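Local coordinates for glutamine cyclotransferase (Tannerella forsythia, PDB 6QRO), which probably converts N-terminal glutamine of peptides into pyroglutamate as a zinc-dependent glutaminyl cyclase, at residues Gly94-Glu99 / Ile156-Val161; Arg113-His118 / Glu166-Pro171; Gly210-Thr215 / Asn296-Thr301; Lys218-Val223 / Gly251-Asp256. All coordinates share one frame; numbering follows the deposited sequence.

Contact 1: Gly94-Glu99 / Ile156-Val161; sequences GAFQPE and IGIDIV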
loop_
_atom_site.group_PDB
_atom_site.type_symbol
_atom_site.label_atom_id
_atom_site.label_comp_id
_atom_site.label_asym_id
_atom_site.label_seq_id
_atom_site.Cartn_x
_atom_site.Cartn_y
_atom_site.Cartn_z
ATOM N N GLY A 94 -3.853 -7.809 -9.604
ATOM C CA GLY A 94 -3.039 -8.595 -10.501
ATOM C C GLY A 94 -2.876 -9.943 -9.849
ATOM O O GLY A 94 -2.311 -10.053 -8.753
ATOM N N ALA A 95 -3.457 -10.956 -10.470
ATOM C CA ALA A 95 -3.421 -12.314 -9.954
ATOM C C ALA A 95 -2.366 -13.067 -10.747
ATOM O O ALA A 95 -2.497 -13.230 -11.964
ATOM C CB ALA A 95 -4.781 -12.996 -10.074
ATOM N N PHE A 96 -1.344 -13.547 -10.057
ATOM C CA PHE A 96 -0.224 -14.213 -10.699
ATOM C C PHE A 96 -0.361 -15.712 -10.504
ATOM O O PHE A 96 -0.686 -16.172 -9.405
ATOM C CB PHE A 96 1.113 -13.710 -10.154
ATOM C CG PHE A 96 1.428 -12.278 -10.525
ATOM C CD1 PHE A 96 0.901 -11.216 -9.811
ATOM C CD2 PHE A 96 2.267 -12.004 -11.601
ATOM C CE1 PHE A 96 1.214 -9.920 -10.157
ATOM C CE2 PHE A 96 2.575 -10.715 -11.951
ATOM C CZ PHE A 96 2.042 -9.668 -11.226
ATOM N N GLN A 97 -0.150 -16.453 -11.588
ATOM C CA GLN A 97 -0.428 -17.881 -11.658
ATOM C C GLN A 97 -1.805 -18.147 -11.051
ATOM O O GLN A 97 -1.919 -18.879 -10.058
ATOM C CB GLN A 97 0.643 -18.712 -10.968
ATOM C CG GLN A 97 2.068 -18.360 -11.368
ATOM C CD GLN A 97 3.087 -19.117 -10.547
ATOM O OE1 GLN A 97 3.638 -20.135 -10.990
ATOM N NE2 GLN A 97 3.297 -18.665 -9.312
ATOM N N PRO A 98 -2.868 -17.582 -11.632
ATOM C CA PRO A 98 -4.193 -17.654 -10.998
ATOM C C PRO A 98 -4.740 -19.070 -10.832
ATOM O O PRO A 98 -5.773 -19.234 -10.162
ATOM C CB PRO A 98 -5.073 -16.827 -11.941
ATOM C CG PRO A 98 -4.416 -16.965 -13.259
ATOM C CD PRO A 98 -2.941 -17.034 -13.000
ATOM N N GLU A 99 -4.127 -20.086 -11.451
ATOM C CA GLU A 99 -4.575 -21.449 -11.197
ATOM C C GLU A 99 -4.029 -21.997 -9.882
ATOM O O GLU A 99 -4.609 -22.941 -9.336
ATOM C CB GLU A 99 -4.207 -22.377 -12.366
ATOM C CG GLU A 99 -2.731 -22.752 -12.464
ATOM C CD GLU A 99 -1.889 -21.674 -13.110
ATOM O OE1 GLU A 99 -2.465 -20.622 -13.478
ATOM O OE2 GLU A 99 -0.657 -21.892 -13.256
ATOM N N ILE A 156 4.389 -20.337 -4.996
ATOM C CA ILE A 156 3.034 -20.025 -4.580
ATOM C C ILE A 156 2.457 -18.970 -5.511
ATOM O O ILE A 156 3.172 -18.189 -6.138
ATOM C CB ILE A 156 2.970 -19.536 -3.116
ATOM C CG1 ILE A 156 3.969 -18.387 -2.910
ATOM C CG2 ILE A 156 3.163 -20.684 -2.156
ATOM C CD1 ILE A 156 3.693 -17.513 -1.703
ATOM N N GLY A 157 1.134 -18.913 -5.559
ATOM C CA GLY A 157 0.483 -17.816 -6.233
ATOM C C GLY A 157 0.622 -16.520 -5.456
ATOM O O GLY A 157 0.821 -16.506 -4.239
ATOM N N ILE A 158 0.559 -15.413 -6.197
ATOM C CA ILE A 158 0.651 -14.065 -5.649
ATOM C C ILE A 158 -0.465 -13.211 -6.235
ATOM O O ILE A 158 -0.637 -13.167 -7.457
ATOM C CB ILE A 158 2.013 -13.410 -5.942
ATOM C CG1 ILE A 158 3.135 -14.081 -5.124
ATOM C CG2 ILE A 158 1.903 -11.887 -5.792
ATOM C CD1 ILE A 158 3.062 -13.872 -3.605
ATOM N N ASP A 159 -1.211 -12.534 -5.363
ATOM C CA ASP A 159 -2.193 -11.534 -5.755
ATOM C C ASP A 159 -1.650 -10.178 -5.349
ATOM O O ASP A 159 -1.390 -9.937 -4.162
ATOM C CB ASP A 159 -3.540 -11.771 -5.076
ATOM C CG ASP A 159 -4.186 -13.072 -5.470
ATOM O OD1 ASP A 159 -4.579 -13.239 -6.647
ATOM O OD2 ASP A 159 -4.241 -13.957 -4.597
ATOM N N ILE A 160 -1.458 -9.298 -6.321
ATOM C CA ILE A 160 -1.071 -7.925 -6.042
ATOM C C ILE A 160 -2.343 -7.102 -6.156
ATOM O O ILE A 160 -3.031 -7.149 -7.183
ATOM C CB ILE A 160 0.037 -7.434 -6.995
ATOM C CG1 ILE A 160 1.342 -8.185 -6.727
ATOM C CG2 ILE A 160 0.294 -5.942 -6.844
ATOM C CD1 ILE A 160 2.513 -7.737 -7.576
ATOM N N VAL A 161 -2.688 -6.382 -5.091
ATOM C CA VAL A 161 -3.931 -5.613 -5.052
ATOM C C VAL A 161 -3.596 -4.165 -4.700
ATOM O O VAL A 161 -3.000 -3.897 -3.648
ATOM C CB VAL A 161 -4.945 -6.202 -4.055
ATOM C CG1 VAL A 161 -6.211 -5.361 -4.045
ATOM C CG2 VAL A 161 -5.272 -7.649 -4.419
#

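Contact 2: Arg113-His118 / Glu166-Pro171; sequences RPYADH and EDYGTP. With ZN (zinc ion), chain E.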
loop_
_atom_site.group_PDB
_atom_site.type_symbol
_atom_site.label_atom_id
_atom_site.label_comp_id
_atom_site.label_asym_id
_atom_site.label_seq_id
_atom_site.Cartn_x
_atom_site.Cartn_y
_atom_site.Cartn_z
ATOM N N ARG A 113 -4.297 11.598 -1.476
ATOM C CA ARG A 113 -5.246 12.339 -0.659
ATOM C C ARG A 113 -5.635 13.656 -1.316
ATOM O O ARG A 113 -4.768 14.381 -1.824
ATOM C CB ARG A 113 -4.644 12.621 0.716
ATOM C CG ARG A 113 -5.536 13.454 1.599
ATOM C CD ARG A 113 -5.268 13.088 3.018
ATOM N NE ARG A 113 -6.070 13.800 4.002
ATOM C CZ ARG A 113 -7.373 13.595 4.183
ATOM N NH1 ARG A 113 -8.033 12.744 3.399
ATOM N NH2 ARG A 113 -8.028 14.270 5.118
ATOM N N PRO A 114 -6.926 14.002 -1.324
ATOM C CA PRO A 114 -7.336 15.296 -1.882
ATOM C C PRO A 114 -6.987 16.497 -1.007
ATOM O O PRO A 114 -7.208 17.630 -1.452
ATOM C CB PRO A 114 -8.851 15.136 -2.029
ATOM C CG PRO A 114 -9.218 14.147 -0.957
ATOM C CD PRO A 114 -8.092 13.179 -0.927
ATOM N N TYR A 115 -6.476 16.305 0.212
ATOM C CA TYR A 115 -6.227 17.419 1.120
ATOM C C TYR A 115 -4.821 17.363 1.694
ATOM O O TYR A 115 -4.428 16.364 2.301
ATOM C CB TYR A 115 -7.247 17.426 2.269
ATOM C CG TYR A 115 -8.657 17.193 1.810
ATOM C CD1 TYR A 115 -9.244 18.037 0.875
ATOM C CD2 TYR A 115 -9.409 16.130 2.303
ATOM C CE1 TYR A 115 -10.541 17.838 0.431
ATOM C CE2 TYR A 115 -10.717 15.910 1.854
ATOM C CZ TYR A 115 -11.279 16.773 0.923
ATOM O OH TYR A 115 -12.579 16.588 0.462
ATOM N N ALA A 116 -4.081 18.455 1.571
ATOM C CA ALA A 116 -2.847 18.589 2.330
ATOM C C ALA A 116 -3.182 19.137 3.721
ATOM O O ALA A 116 -2.656 20.144 4.198
ATOM C CB ALA A 116 -1.861 19.475 1.580
ATOM N N ASP A 117 -4.064 18.407 4.397
ATOM C CA ASP A 117 -4.775 19.000 5.517
ATOM C C ASP A 117 -3.915 19.137 6.763
ATOM O O ASP A 117 -4.373 19.748 7.731
ATOM C CB ASP A 117 -6.069 18.214 5.792
ATOM C CG ASP A 117 -5.844 16.716 5.957
ATOM O OD1 ASP A 117 -4.924 16.165 5.312
ATOM O OD2 ASP A 117 -6.622 16.078 6.713
ATOM N N HIS A 118 -2.687 18.601 6.750
ATOM C CA HIS A 118 -1.683 18.829 7.779
ATOM C C HIS A 118 -0.595 19.798 7.338
ATOM O O HIS A 118 0.403 19.952 8.049
ATOM C CB HIS A 118 -1.023 17.518 8.202
ATOM C CG HIS A 118 -1.931 16.596 8.949
ATOM N ND1 HIS A 118 -1.857 16.432 10.314
ATOM C CD2 HIS A 118 -2.905 15.761 8.521
ATOM C CE1 HIS A 118 -2.764 15.553 10.701
ATOM N NE2 HIS A 118 -3.410 15.125 9.631
ATOM N N GLU A 166 -8.404 5.053 -0.513
ATOM C CA GLU A 166 -7.996 4.786 0.859
ATOM C C GLU A 166 -7.794 6.062 1.657
ATOM O O GLU A 166 -8.036 6.065 2.870
ATOM C CB GLU A 166 -6.695 3.989 0.847
ATOM C CG GLU A 166 -6.030 3.702 2.188
ATOM C CD GLU A 166 -4.968 4.764 2.570
ATOM O OE1 GLU A 166 -4.819 5.751 1.820
ATOM O OE2 GLU A 166 -4.264 4.603 3.593
ATOM N N ASP A 167 -7.352 7.139 0.997
ATOM C CA ASP A 167 -6.794 8.319 1.648
ATOM C C ASP A 167 -7.682 9.550 1.489
ATOM O O ASP A 167 -7.186 10.681 1.484
ATOM C CB ASP A 167 -5.399 8.615 1.097
ATOM C CG ASP A 167 -4.400 8.890 2.189
ATOM O OD1 ASP A 167 -4.752 8.720 3.365
ATOM O OD2 ASP A 167 -3.262 9.239 1.894
ATOM N N TYR A 168 -8.998 9.344 1.388
ATOM C CA TYR A 168 -9.989 10.401 1.204
ATOM C C TYR A 168 -10.790 10.610 2.479
ATOM O O TYR A 168 -11.943 11.022 2.434
ATOM C CB TYR A 168 -10.933 10.038 0.055
ATOM C CG TYR A 168 -11.486 11.150 -0.824
ATOM C CD1 TYR A 168 -12.459 12.043 -0.337
ATOM C CD2 TYR A 168 -11.153 11.227 -2.171
ATOM C CE1 TYR A 168 -13.004 13.025 -1.148
ATOM C CE2 TYR A 168 -11.711 12.198 -3.000
ATOM C CZ TYR A 168 -12.641 13.095 -2.486
ATOM O OH TYR A 168 -13.199 14.071 -3.305
ATOM N N GLY A 169 -10.200 10.307 3.629
ATOM C CA GLY A 169 -10.966 10.351 4.849
ATOM C C GLY A 169 -11.198 11.760 5.306
ATOM O O GLY A 169 -10.627 12.713 4.770
ATOM N N THR A 170 -12.036 11.875 6.329
ATOM C CA THR A 170 -12.430 13.166 6.868
ATOM C C THR A 170 -11.185 13.996 7.175
ATOM O O THR A 170 -10.332 13.554 7.951
ATOM C CB THR A 170 -13.264 12.976 8.136
ATOM O OG1 THR A 170 -14.395 12.156 7.845
ATOM C CG2 THR A 170 -13.770 14.311 8.638
ATOM N N PRO A 171 -11.044 15.182 6.597
ATOM C CA PRO A 171 -9.886 16.020 6.905
ATOM C C PRO A 171 -9.960 16.676 8.276
ATOM O O PRO A 171 -11.022 16.794 8.894
ATOM C CB PRO A 171 -9.915 17.065 5.793
ATOM C CG PRO A 171 -11.298 17.088 5.335
ATOM C CD PRO A 171 -11.837 15.721 5.489
HETATM ZN ZN ZN E . -2.501 9.108 3.764
HETATM O O HOH W 1 -2.089 8.450 5.340
#

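Contact 3: Gly210-Thr215 / Asn296-Thr301; sequences GSRGAT and NIDRET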
loop_
_atom_site.group_PDB
_atom_site.type_symbol
_atom_site.label_atom_id
_atom_site.label_comp_id
_atom_site.label_asym_id
_atom_site.label_seq_id
_atom_site.Cartn_x
_atom_site.Cartn_y
_atom_site.Cartn_z
ATOM N N GLY A 210 8.703 4.270 1.531
ATOM C CA GLY A 210 9.802 4.843 0.766
ATOM C C GLY A 210 10.553 6.019 1.373
ATOM O O GLY A 210 11.495 6.513 0.751
ATOM N N SER A 211 10.218 6.454 2.586
ATOM C CA SER A 211 10.793 7.702 3.073
ATOM C C SER A 211 12.181 7.472 3.651
ATOM O O SER A 211 12.488 6.411 4.205
ATOM C CB SER A 211 9.913 8.368 4.132
ATOM O OG SER A 211 9.788 7.553 5.287
ATOM N N ARG A 212 13.012 8.505 3.536
ATOM C CA ARG A 212 14.340 8.475 4.123
ATOM C C ARG A 212 14.241 8.331 5.633
ATOM O O ARG A 212 13.465 9.035 6.281
ATOM C CB ARG A 212 15.093 9.748 3.735
ATOM C CG ARG A 212 16.557 9.786 4.139
ATOM C CD ARG A 212 17.237 10.852 3.304
ATOM N NE ARG A 212 17.012 10.535 1.894
ATOM C CZ ARG A 212 17.906 9.936 1.118
ATOM N NH1 ARG A 212 19.100 9.640 1.617
ATOM N NH2 ARG A 212 17.609 9.659 -0.150
ATOM N N GLY A 213 14.979 7.361 6.181
ATOM C CA GLY A 213 14.992 7.115 7.613
ATOM C C GLY A 213 13.806 6.344 8.150
ATOM O O GLY A 213 13.620 6.298 9.367
ATOM N N ALA A 214 12.994 5.745 7.288
ATOM C CA ALA A 214 11.811 5.032 7.754
ATOM C C ALA A 214 12.169 3.876 8.691
ATOM O O ALA A 214 13.202 3.218 8.544
ATOM C CB ALA A 214 11.001 4.522 6.555
ATOM N N THR A 215 11.311 3.662 9.684
ATOM C CA THR A 215 11.444 2.580 10.648
ATOM C C THR A 215 10.073 1.956 10.797
ATOM O O THR A 215 9.125 2.632 11.202
ATOM C CB THR A 215 11.980 3.062 12.016
ATOM O OG1 THR A 215 11.098 4.034 12.599
ATOM C CG2 THR A 215 13.394 3.618 11.924
ATOM N N ASN A 296 11.823 12.811 -0.767
ATOM C CA ASN A 296 12.075 11.980 0.402
ATOM C C ASN A 296 12.354 10.522 0.064
ATOM O O ASN A 296 12.864 9.799 0.925
ATOM C CB ASN A 296 10.870 11.989 1.346
ATOM C CG ASN A 296 10.452 13.373 1.760
ATOM O OD1 ASN A 296 11.260 14.170 2.241
ATOM N ND2 ASN A 296 9.167 13.682 1.547
ATOM N N ILE A 297 12.085 10.081 -1.165
ATOM C CA ILE A 297 12.172 8.655 -1.462
ATOM C C ILE A 297 13.629 8.208 -1.408
ATOM O O ILE A 297 14.515 8.853 -1.982
ATOM C CB ILE A 297 11.518 8.349 -2.825
ATOM C CG1 ILE A 297 10.097 8.933 -2.864
ATOM C CG2 ILE A 297 11.556 6.849 -3.119
ATOM C CD1 ILE A 297 9.114 8.348 -1.835
ATOM N N ASP A 298 13.871 7.091 -0.708
ATOM C CA ASP A 298 15.191 6.548 -0.402
ATOM C C ASP A 298 15.258 5.141 -0.973
ATOM O O ASP A 298 14.520 4.254 -0.528
ATOM C CB ASP A 298 15.403 6.536 1.121
ATOM C CG ASP A 298 16.841 6.234 1.553
ATOM O OD1 ASP A 298 17.641 5.669 0.778
ATOM O OD2 ASP A 298 17.158 6.551 2.726
ATOM N N ARG A 299 16.147 4.938 -1.948
ATOM C CA ARG A 299 16.301 3.628 -2.578
ATOM C C ARG A 299 16.649 2.550 -1.561
ATOM O O ARG A 299 16.169 1.419 -1.665
ATOM C CB ARG A 299 17.363 3.720 -3.671
ATOM C CG ARG A 299 16.829 4.433 -4.906
ATOM C CD ARG A 299 17.878 4.663 -5.949
ATOM N NE ARG A 299 18.928 5.502 -5.380
ATOM C CZ ARG A 299 19.921 6.040 -6.076
ATOM N NH1 ARG A 299 19.990 5.843 -7.395
ATOM N NH2 ARG A 299 20.819 6.796 -5.456
ATOM N N GLU A 300 17.451 2.892 -0.546
ATOM C CA GLU A 300 17.780 1.918 0.492
ATOM C C GLU A 300 16.565 1.519 1.323
ATOM O O GLU A 300 16.439 0.358 1.715
ATOM C CB GLU A 300 18.910 2.430 1.371
ATOM C CG GLU A 300 19.508 1.320 2.220
ATOM C CD GLU A 300 19.709 0.026 1.467
ATOM O OE1 GLU A 300 19.021 -0.980 1.814
ATOM O OE2 GLU A 300 20.580 0.009 0.564
ATOM N N THR A 301 15.682 2.458 1.642
ATOM C CA THR A 301 14.420 2.064 2.260
ATOM C C THR A 301 13.632 1.140 1.340
ATOM O O THR A 301 13.154 0.082 1.765
ATOM C CB THR A 301 13.596 3.303 2.618
ATOM O OG1 THR A 301 14.381 4.176 3.436
ATOM C CG2 THR A 301 12.344 2.896 3.377
HETATM O O HOH W 2 16.577 5.344 5.352
#

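Contact 4: Lys218-Val223 / Gly251-Asp256; sequences KESTSV and GGAIVD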
loop_
_atom_site.group_PDB
_atom_site.type_symbol
_atom_site.label_atom_id
_atom_site.label_comp_id
_atom_site.label_asym_id
_atom_site.label_seq_id
_atom_site.Cartn_x
_atom_site.Cartn_y
_atom_site.Cartn_z
ATOM N N LYS A 218 6.311 -2.947 14.663
ATOM C CA LYS A 218 5.254 -3.944 14.563
ATOM C C LYS A 218 3.945 -3.281 14.957
ATOM O O LYS A 218 3.792 -2.830 16.095
ATOM C CB LYS A 218 5.541 -5.141 15.468
ATOM C CG LYS A 218 6.920 -5.771 15.276
ATOM C CD LYS A 218 7.120 -6.964 16.228
ATOM C CE LYS A 218 8.291 -7.852 15.816
ATOM N NZ LYS A 218 8.672 -8.851 16.858
ATOM N N GLU A 219 3.029 -3.179 14.000
ATOM C CA GLU A 219 1.764 -2.491 14.191
ATOM C C GLU A 219 0.805 -3.371 14.989
ATOM O O GLU A 219 0.775 -4.591 14.815
ATOM C CB GLU A 219 1.200 -2.133 12.812
ATOM C CG GLU A 219 0.029 -1.190 12.770
ATOM C CD GLU A 219 -1.263 -1.937 12.879
ATOM O OE1 GLU A 219 -2.214 -1.393 13.473
ATOM O OE2 GLU A 219 -1.321 -3.081 12.372
ATOM N N SER A 220 0.015 -2.745 15.872
ATOM C CA SER A 220 -0.714 -3.505 16.899
ATOM C C SER A 220 -1.802 -4.393 16.288
ATOM O O SER A 220 -1.977 -5.550 16.693
ATOM C CB SER A 220 -1.305 -2.559 17.953
ATOM O OG SER A 220 -2.536 -2.013 17.536
ATOM N N THR A 221 -2.591 -3.848 15.362
ATOM C CA THR A 221 -3.582 -4.668 14.674
ATOM C C THR A 221 -2.923 -5.851 13.959
ATOM O O THR A 221 -3.492 -6.947 13.911
ATOM C CB THR A 221 -4.366 -3.798 13.691
ATOM O OG1 THR A 221 -4.961 -2.697 14.391
ATOM C CG2 THR A 221 -5.436 -4.589 12.991
ATOM N N SER A 222 -1.714 -5.649 13.404
ATOM C CA SER A 222 -0.998 -6.735 12.728
ATOM C C SER A 222 -0.589 -7.832 13.699
ATOM O O SER A 222 -0.756 -9.022 13.407
ATOM C CB SER A 222 0.245 -6.207 12.009
ATOM O OG SER A 222 -0.082 -5.235 11.049
ATOM N N VAL A 223 -0.060 -7.446 14.861
ATOM C CA VAL A 223 0.385 -8.412 15.856
ATOM C C VAL A 223 -0.795 -9.188 16.408
ATOM O O VAL A 223 -0.659 -10.357 16.779
ATOM C CB VAL A 223 1.145 -7.681 16.983
ATOM C CG1 VAL A 223 1.686 -8.671 18.021
ATOM C CG2 VAL A 223 2.268 -6.846 16.400
ATOM N N GLY A 251 4.591 -0.603 17.574
ATOM C CA GLY A 251 4.311 0.733 17.110
ATOM C C GLY A 251 2.901 1.101 17.490
ATOM O O GLY A 251 2.442 0.771 18.590
ATOM N N GLY A 252 2.216 1.811 16.607
ATOM C CA GLY A 252 0.870 2.255 16.888
ATOM C C GLY A 252 -0.187 1.268 16.464
ATOM O O GLY A 252 0.096 0.246 15.838
ATOM N N ALA A 253 -1.416 1.549 16.894
ATOM C CA ALA A 253 -2.590 0.889 16.348
ATOM C C ALA A 253 -3.021 1.775 15.194
ATOM O O ALA A 253 -3.245 2.979 15.386
ATOM C CB ALA A 253 -3.697 0.748 17.393
ATOM N N ILE A 254 -3.146 1.196 14.003
ATOM C CA ILE A 254 -3.270 1.998 12.792
ATOM C C ILE A 254 -4.494 1.589 11.997
ATOM O O ILE A 254 -4.703 0.400 11.736
ATOM C CB ILE A 254 -2.003 1.915 11.919
ATOM C CG1 ILE A 254 -0.793 2.335 12.740
ATOM C CG2 ILE A 254 -2.122 2.824 10.703
ATOM C CD1 ILE A 254 -0.782 3.806 13.073
ATOM N N VAL A 255 -5.324 2.573 11.658
ATOM C CA VAL A 255 -6.385 2.374 10.676
ATOM C C VAL A 255 -5.757 2.281 9.287
ATOM O O VAL A 255 -5.101 3.224 8.828
ATOM C CB VAL A 255 -7.411 3.516 10.755
ATOM C CG1 VAL A 255 -8.419 3.446 9.599
ATOM C CG2 VAL A 255 -8.094 3.502 12.126
ATOM N N ASP A 256 -5.869 1.113 8.649
ATOM C CA ASP A 256 -5.314 0.963 7.306
ATOM C C ASP A 256 -6.045 -0.137 6.557
ATOM O O ASP A 256 -6.867 -0.859 7.123
ATOM C CB ASP A 256 -3.813 0.672 7.330
ATOM C CG ASP A 256 -3.085 1.333 6.189
ATOM O OD1 ASP A 256 -3.727 1.615 5.161
ATOM O OD2 ASP A 256 -1.877 1.582 6.332
#

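Contact 1: Gly94-Glu99 / Ile156-Val161
The backbone bond from Gly94 N to Ile160 O is short and nearly straight, 2.6 Å with 173° at the hydrogen, and Ile160 N answers to Gly94 O. The two residues form a hydrogen-bonded pair of an antiparallel ladder: the end of strand 86-96 runs beside strand 157-163 in the mixed central sheet of the alpha/beta fold, the axes of 94-96 and 157-161 coming within 4.7 Å. Phe96 and Ile158 make the next hydrogen-bonded pair, joined by Phe96 N to Ile158 O at 2.7 Å. Between them Ala95 and Asp159 are a non-hydrogen-bonded pair, and Asp159 CA comes in close enough for a CA-H...O contact with Gly94 O (3.3 Å).

Phe96, Ile158 and Ile160 share one face, which helix 132-151 covers through Leu142, Ala146 and Ile149. With CG beside the backbone N (chi1 -68°), the Phe96 ring turns its CD1 edge to Ile158 O, in plane, and brings CE1 to within 3.6 Å of Ile160 CD1.

On the other face Asp159 bends its OD1 over Ala95 CB, while OD2 takes a salt bridge from Arg103 and a bond from Tyr198. Arg103 also binds the carbonyls of Phe96 and Gln97, gathering the strand end. There the ladder stops: Gln97 NE2 lies 3.2 Å from Ile156 O at a poor angle and bonds instead to Pro154 O.

Contact 2: Arg113-His118 / Glu166-Pro171
Hydrogen bonds from Arg113 to the carbonyls of Asp167 and Gly169 carry this contact. NH1 reaches Asp167 O and Gly169 O, each at 2.9 Å, and NH2 meets Gly169 O as well, so that this oxygen takes an end-on pair from one face of its plane. All of these acceptors lie at the guanidinium edge, to which an extended chain, CG anti to the backbone N (chi1 177°), delivers the group.

The ionic part is local: Asp117 grips the same guanidinium side-on, OD1 on NE and OD2 on NH2 (2.8 Å, 178°), and both nitrogens come from above the carboxylate plane.

Apolar contacts flank the charges. Pro114 CG sits over the centre of the Tyr168 ring, a CH-pi contact of 3.6 Å, and Tyr115 CD2 touches Pro171 CB. CD2 also rests over one face of the guanidinium.

Metal bonds complete the set: Asp167 chelates zinc through OD1 and OD2, with Asp134, His288 and a water as the other ligands.

All five guanidinium N-H groups thus have acceptors, which makes Arg113 a second-shell residue that fixes the backbone of a zinc ligand; its charge is probably balanced largely by Asp117.

Contact 3: Gly210-Thr215 / Asn296-Thr301
Arg212 lays its side chain across Asp298, with Asn296 and Ile297 at its two ends. CB sits 3.6 Å from Asn296 O, the same carbonyl that accepts from Arg212 N. CG, anti to the backbone N (chi1 -173°), passes 3.6 Å from Asp298 OD2. Beyond it the chain bends at chi3 (-56°) and folds the guanidinium back over the carboxylate, the two planes stacked only 4° apart with OD2 over the centre of the group. Arg212 NH1 is 3.8 Å from Asp298 OD2, a long salt bridge of charges alone, since no N-H points at the oxygen. At the tip, Ile297 O lies at the guanidinium edge, by NH2. Arg212 also touches a crystal neighbour, which may influence this pose.

Asp298 is the N-cap of helix 299-314: OD1 accepts from Glu300 N, while OD2 receives a water that in turn accepts from Gly213 N at 2.7 Å. The cap therefore joins the helix start to the type II turn of Ser211-Ala214. Just before the turn in sequence, Gly210 O accepts from Asp298 N at 2.8 Å, and Ile297 CA gives that oxygen a CA-H...O contact; Ser211 and Ile297 form a single backbone bridge. Gly210 N binds Asp133, next in sequence to the zinc ligand Asp134, and Ile297 packs on Asp133 and on helix 31-43.

In the first turn of the helix, Thr301 holds OG1 3.0 Å from Ser211 O and within bonding distance of the same water, and sets CG2 against Ala214 CB at 3.8 Å.

Contact 4: Lys218-Val223 / Gly251-Asp256
The Glu219 carboxylate is the flat group that joins the two segments. Ile254 N meets OE1 on the anti side, 2.8 Å away and only 18° out of the carboxylate plane. OE2 is gripped twice from within 218-223, by Ser222 N from above the plane and by Ser222 OG nearly along the C-O axis, and His258 adds a further bond. Thr221 N gives OE1 a weak bond at 3.1 Å.

A bend at chi2 (-88°) turns the carboxylate back toward the start of the helix. With CG anti to the backbone N (chi1 -169°), Glu219 CG lies 3.6 Å from Ile254 CG1, the two side chains crossing at a slant. Two backbone bonds precede this grip along 251-256: Gly251 N to Lys218 O at 2.8 Å and Ser220 N to Gly252 O at 3.0 Å. Ser220 OG presses close on Ala253 CB.

Lys218 points its amine elsewhere, to Glu231 and Asn248. Ile254 packs on Ile273 of the sheet, with zinc about 9 Å from its side chain. Glu219 is thus a helix N-cap, its carboxylate holding the amides of Thr221 and Ser222 in helix 220-225 while its OE1 also fastens the loop that leads to helix 257-265.

Following the chain from the N terminus, contact 1 opens at 94-99 and contact 2 at 113-118; both close after helix 132-151, at 156-161 and 166-171, so the two cross. Contact 1 pairs neighbouring strands inside the sheet, whereas contact 2 joins loops beyond the C-terminal ends of strands 103-109 and 157-163, on the opposite side of the chain's centre. Contact 3 opens later, at 210-215, and closes at 296-301, joining the loop after strand 203-207 to the start of helix 299-314. Contact 4, 218-223 with 251-256, falls wholly within that span and ties a short helix to a loop. Contacts 2 and 4 touch through Glu166 and Asp256, two acidic side chains close together.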